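Local coordinates for protein phospho-2-dehydro-3-deoxyheptonate aldolase/chorismate mutase (Thermus thermophilus, PDB 2D8D) that probably combines 3-deoxy-7-phosphoheptulonate synthase and chorismate mutase activities, this piece being its all-helical chorismate mutase domain, at residues B[50-58]-B[70-78]. Residues are numbered along the deposited sequence; the frame is centred on the assembly and turned at random.
Sequences EEEMLAYLT and IRKLFKEIF
Phe78 turns one face of its ring to Met53 and an edge to Leu54, a use that suits its broad flat surface. The Met53 methyl CE lies over that face, 3.9 Å from the centroid of the Phe78 ring and displaced toward the rim, while the sulfur stands obliquely beside it in a Met-aromatic contact; the flexible thioether, bent at chi3 (-72°), folds the methyl back onto the ring. The carbonyl oxygen of Phe74, one turn back in the same helix, sits above the opposite face, toward its rim. At the edge, in the ring plane, sits Leu54 CG, with the branch CD2 reaching to 3.6 Å from Phe78 CE2. With an alanine here instead of Phe78, Met53 CE and Leu54 CD2 would probably lose the aromatic surface they share, and a gap would open between the helices. Leucine suits position 54 because its forked end fills a hole formed by Arg71, Phe74, Lys75 and Phe78, a knob-into-hole fit. One turn on, Leu57 crosses Phe74 at about a right angle and sets CD1 almost squarely over the ring, 3.4 Å from the Phe74 centroid, in a close CH-pi contact.

Arg71 borders this apolar seam, its long chain laying CG near Leu54 CD1. A bend at chi3 (-62°) brings Arg71 NH1 to 3.5 Å from Leu54 CB, while Thr58 CG2 lies over one face of the guanidinium. At the other end, a water donates to Glu50 OE1 and accepts from Lys75 NZ at 2.8 Å, linking opposite charges too far apart to touch.

The axes run roughly antiparallel, 144° between directions. Met53 and Phe78 also touch Arg26 of the long helix 4-40, whereas Leu57 and Phe74 pack on Leu20 and Ile19 of the second subunit, respectively. The arrangement is the antiparallel packing of the two shorter helices in the three-helix, intertwined dimer of AroQ-type chorismate mutases.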
loop_
_atom_site.group_PDB
_atom_site.type_symbol
_atom_site.label_atom_id
_atom_site.label_comp_id
_atom_site.label_asym_id
_atom_site.label_seq_id
_atom_site.Cartn_x
_atom_site.Cartn_y
_atom_site.Cartn_z
ATOM N N GLU B 50 -15.220 5.795 2.354
ATOM C CA GLU B 50 -13.828 6.144 2.111
ATOM C C GLU B 50 -13.305 7.098 3.181
ATOM O O GLU B 50 -12.201 6.916 3.697
ATOM C CB GLU B 50 -13.676 6.759 0.717
ATOM C CG GLU B 50 -13.663 5.719 -0.401
ATOM C CD GLU B 50 -13.536 6.327 -1.784
ATOM O OE1 GLU B 50 -12.975 7.436 -1.902
ATOM O OE2 GLU B 50 -13.982 5.686 -2.759
ATOM N N GLU B 51 -14.100 8.105 3.524
ATOM C CA GLU B 51 -13.695 9.061 4.542
ATOM C C GLU B 51 -13.576 8.406 5.918
ATOM O O GLU B 51 -12.721 8.779 6.722
ATOM C CB GLU B 51 -14.689 10.222 4.581
ATOM C CG GLU B 51 -14.524 11.193 3.421
ATOM C CD GLU B 51 -15.675 12.169 3.292
ATOM O OE1 GLU B 51 -16.232 12.583 4.329
ATOM O OE2 GLU B 51 -16.014 12.537 2.148
ATOM N N GLU B 52 -14.430 7.428 6.194
ATOM C CA GLU B 52 -14.364 6.738 7.475
ATOM C C GLU B 52 -13.074 5.929 7.566
ATOM O O GLU B 52 -12.437 5.895 8.616
ATOM C CB GLU B 52 -15.590 5.845 7.654
ATOM C CG GLU B 52 -16.869 6.662 7.669
ATOM C CD GLU B 52 -18.119 5.825 7.777
ATOM O OE1 GLU B 52 -18.148 4.717 7.206
ATOM O OE2 GLU B 52 -19.083 6.294 8.420
ATOM N N MET B 53 -12.673 5.292 6.470
ATOM C CA MET B 53 -11.434 4.520 6.479
ATOM C C MET B 53 -10.241 5.462 6.653
ATOM O O MET B 53 -9.326 5.186 7.432
ATOM C CB MET B 53 -11.295 3.706 5.187
ATOM C CG MET B 53 -12.358 2.619 5.056
ATOM S SD MET B 53 -12.147 1.515 3.645
ATOM C CE MET B 53 -12.593 2.592 2.303
ATOM N N LEU B 54 -10.258 6.584 5.941
ATOM C CA LEU B 54 -9.167 7.546 6.048
ATOM C C LEU B 54 -9.076 8.097 7.468
ATOM O O LEU B 54 -7.983 8.374 7.967
ATOM C CB LEU B 54 -9.367 8.697 5.059
ATOM C CG LEU B 54 -9.253 8.340 3.575
ATOM C CD1 LEU B 54 -9.592 9.560 2.741
ATOM C CD2 LEU B 54 -7.847 7.848 3.256
ATOM N N ALA B 55 -10.227 8.243 8.120
ATOM C CA ALA B 55 -10.267 8.767 9.478
ATOM C C ALA B 55 -9.594 7.846 10.490
ATOM O O ALA B 55 -8.772 8.302 11.284
ATOM C CB ALA B 55 -11.710 9.044 9.897
ATOM N N TYR B 56 -9.918 6.555 10.487
ATOM C CA TYR B 56 -9.268 5.702 11.470
ATOM C C TYR B 56 -7.813 5.413 11.121
ATOM O O TYR B 56 -6.993 5.223 12.015
ATOM C CB TYR B 56 -10.059 4.397 11.740
ATOM C CG TYR B 56 -10.190 3.381 10.622
ATOM C CD1 TYR B 56 -11.436 3.110 10.051
ATOM C CD2 TYR B 56 -9.091 2.643 10.181
ATOM C CE1 TYR B 56 -11.585 2.130 9.074
ATOM C CE2 TYR B 56 -9.232 1.662 9.199
ATOM C CZ TYR B 56 -10.481 1.414 8.651
ATOM O OH TYR B 56 -10.618 0.469 7.659
ATOM N N LEU B 57 -7.475 5.411 9.835
ATOM C CA LEU B 57 -6.094 5.157 9.441
ATOM C C LEU B 57 -5.205 6.324 9.852
ATOM O O LEU B 57 -4.074 6.120 10.299
ATOM C CB LEU B 57 -6.007 4.907 7.934
ATOM C CG LEU B 57 -6.651 3.584 7.501
ATOM C CD1 LEU B 57 -6.789 3.540 5.987
ATOM C CD2 LEU B 57 -5.819 2.412 8.013
ATOM N N THR B 58 -5.701 7.548 9.716
ATOM C CA THR B 58 -4.891 8.689 10.123
ATOM C C THR B 58 -4.820 8.743 11.649
ATOM O O THR B 58 -3.783 9.079 12.213
ATOM C CB THR B 58 -5.448 10.016 9.574
ATOM O OG1 THR B 58 -6.819 10.156 9.952
ATOM C CG2 THR B 58 -5.336 10.053 8.058
ATOM N N ILE B 70 -0.244 9.346 4.586
ATOM C CA ILE B 70 -1.033 8.134 4.764
ATOM C C ILE B 70 -2.361 8.313 4.030
ATOM O O ILE B 70 -2.829 7.413 3.333
ATOM C CB ILE B 70 -1.288 7.852 6.268
ATOM C CG1 ILE B 70 0.023 7.440 6.947
ATOM C CG2 ILE B 70 -2.356 6.778 6.436
ATOM C CD1 ILE B 70 0.725 6.256 6.295
ATOM N N ARG B 71 -2.960 9.491 4.175
ATOM C CA ARG B 71 -4.225 9.786 3.514
ATOM C C ARG B 71 -4.065 9.691 1.995
ATOM O O ARG B 71 -4.888 9.088 1.312
ATOM C CB ARG B 71 -4.697 11.189 3.906
ATOM C CG ARG B 71 -6.035 11.602 3.321
ATOM C CD ARG B 71 -6.391 13.019 3.751
ATOM N NE ARG B 71 -6.529 13.124 5.201
ATOM C CZ ARG B 71 -7.566 12.659 5.891
ATOM N NH1 ARG B 71 -8.567 12.054 5.266
ATOM N NH2 ARG B 71 -7.598 12.794 7.209
ATOM N N LYS B 72 -2.994 10.286 1.478
ATOM C CA LYS B 72 -2.713 10.275 0.046
ATOM C C LYS B 72 -2.559 8.857 -0.496
ATOM O O LYS B 72 -3.148 8.500 -1.515
ATOM C CB LYS B 72 -1.428 11.061 -0.234
ATOM C CG LYS B 72 -1.022 11.103 -1.700
ATOM C CD LYS B 72 0.400 11.618 -1.872
ATOM C CE LYS B 72 0.577 13.002 -1.267
ATOM N NZ LYS B 72 -0.337 14.001 -1.881
ATOM N N LEU B 73 -1.754 8.055 0.191
ATOM C CA LEU B 73 -1.512 6.685 -0.237
ATOM C C LEU B 73 -2.786 5.851 -0.237
ATOM O O LEU B 73 -3.061 5.133 -1.198
ATOM C CB LEU B 73 -0.449 6.038 0.652
ATOM C CG LEU B 73 0.954 6.640 0.516
ATOM C CD1 LEU B 73 1.881 6.012 1.536
ATOM C CD2 LEU B 73 1.485 6.419 -0.896
ATOM N N PHE B 74 -3.577 5.946 0.823
ATOM C CA PHE B 74 -4.802 5.168 0.854
ATOM C C PHE B 74 -5.820 5.653 -0.172
ATOM O O PHE B 74 -6.579 4.851 -0.708
ATOM C CB PHE B 74 -5.372 5.123 2.271
ATOM C CG PHE B 74 -4.777 4.019 3.104
ATOM C CD1 PHE B 74 -5.219 2.706 2.956
ATOM C CD2 PHE B 74 -3.732 4.276 3.986
ATOM C CE1 PHE B 74 -4.625 1.662 3.669
ATOM C CE2 PHE B 74 -3.132 3.238 4.703
ATOM C CZ PHE B 74 -3.582 1.930 4.543
ATOM N N LYS B 75 -5.831 6.950 -0.476
ATOM C CA LYS B 75 -6.753 7.445 -1.496
ATOM C C LYS B 75 -6.390 6.792 -2.832
ATOM O O LYS B 75 -7.265 6.463 -3.629
ATOM C CB LYS B 75 -6.675 8.970 -1.617
ATOM C CG LYS B 75 -7.396 9.703 -0.497
ATOM C CD LYS B 75 -7.461 11.201 -0.753
ATOM C CE LYS B 75 -8.246 11.514 -2.019
ATOM N NZ LYS B 75 -9.629 10.962 -1.971
ATOM N N GLU B 76 -5.095 6.604 -3.069
ATOM C CA GLU B 76 -4.627 5.963 -4.295
ATOM C C GLU B 76 -5.067 4.503 -4.301
ATOM O O GLU B 76 -5.493 3.976 -5.326
ATOM C CB GLU B 76 -3.101 6.044 -4.396
ATOM C CG GLU B 76 -2.572 7.431 -4.717
ATOM C CD GLU B 76 -3.044 7.923 -6.070
ATOM O OE1 GLU B 76 -2.800 7.220 -7.073
ATOM O OE2 GLU B 76 -3.657 9.009 -6.131
ATOM N N ILE B 77 -4.966 3.854 -3.146
ATOM C CA ILE B 77 -5.371 2.460 -3.018
ATOM C C ILE B 77 -6.874 2.337 -3.259
ATOM O O ILE B 77 -7.329 1.404 -3.919
ATOM C CB ILE B 77 -5.016 1.912 -1.617
ATOM C CG1 ILE B 77 -3.495 1.840 -1.466
ATOM C CG2 ILE B 77 -5.647 0.543 -1.406
ATOM C CD1 ILE B 77 -3.028 1.461 -0.080
ATOM N N PHE B 78 -7.642 3.289 -2.734
ATOM C CA PHE B 78 -9.091 3.264 -2.908
ATOM C C PHE B 78 -9.460 3.539 -4.363
ATOM O O PHE B 78 -10.444 3.007 -4.876
ATOM C CB PHE B 78 -9.772 4.296 -1.996
ATOM C CG PHE B 78 -9.492 4.099 -0.526
ATOM C CD1 PHE B 78 -9.132 2.852 -0.026
ATOM C CD2 PHE B 78 -9.616 5.164 0.362
ATOM C CE1 PHE B 78 -8.896 2.669 1.337
ATOM C CE2 PHE B 78 -9.382 4.989 1.725
ATOM C CZ PHE B 78 -9.023 3.738 2.212
HETATM O O HOH W 1 -12.593 2.503 -3.189
HETATM O O HOH W 2 -10.892 8.579 -1.090
#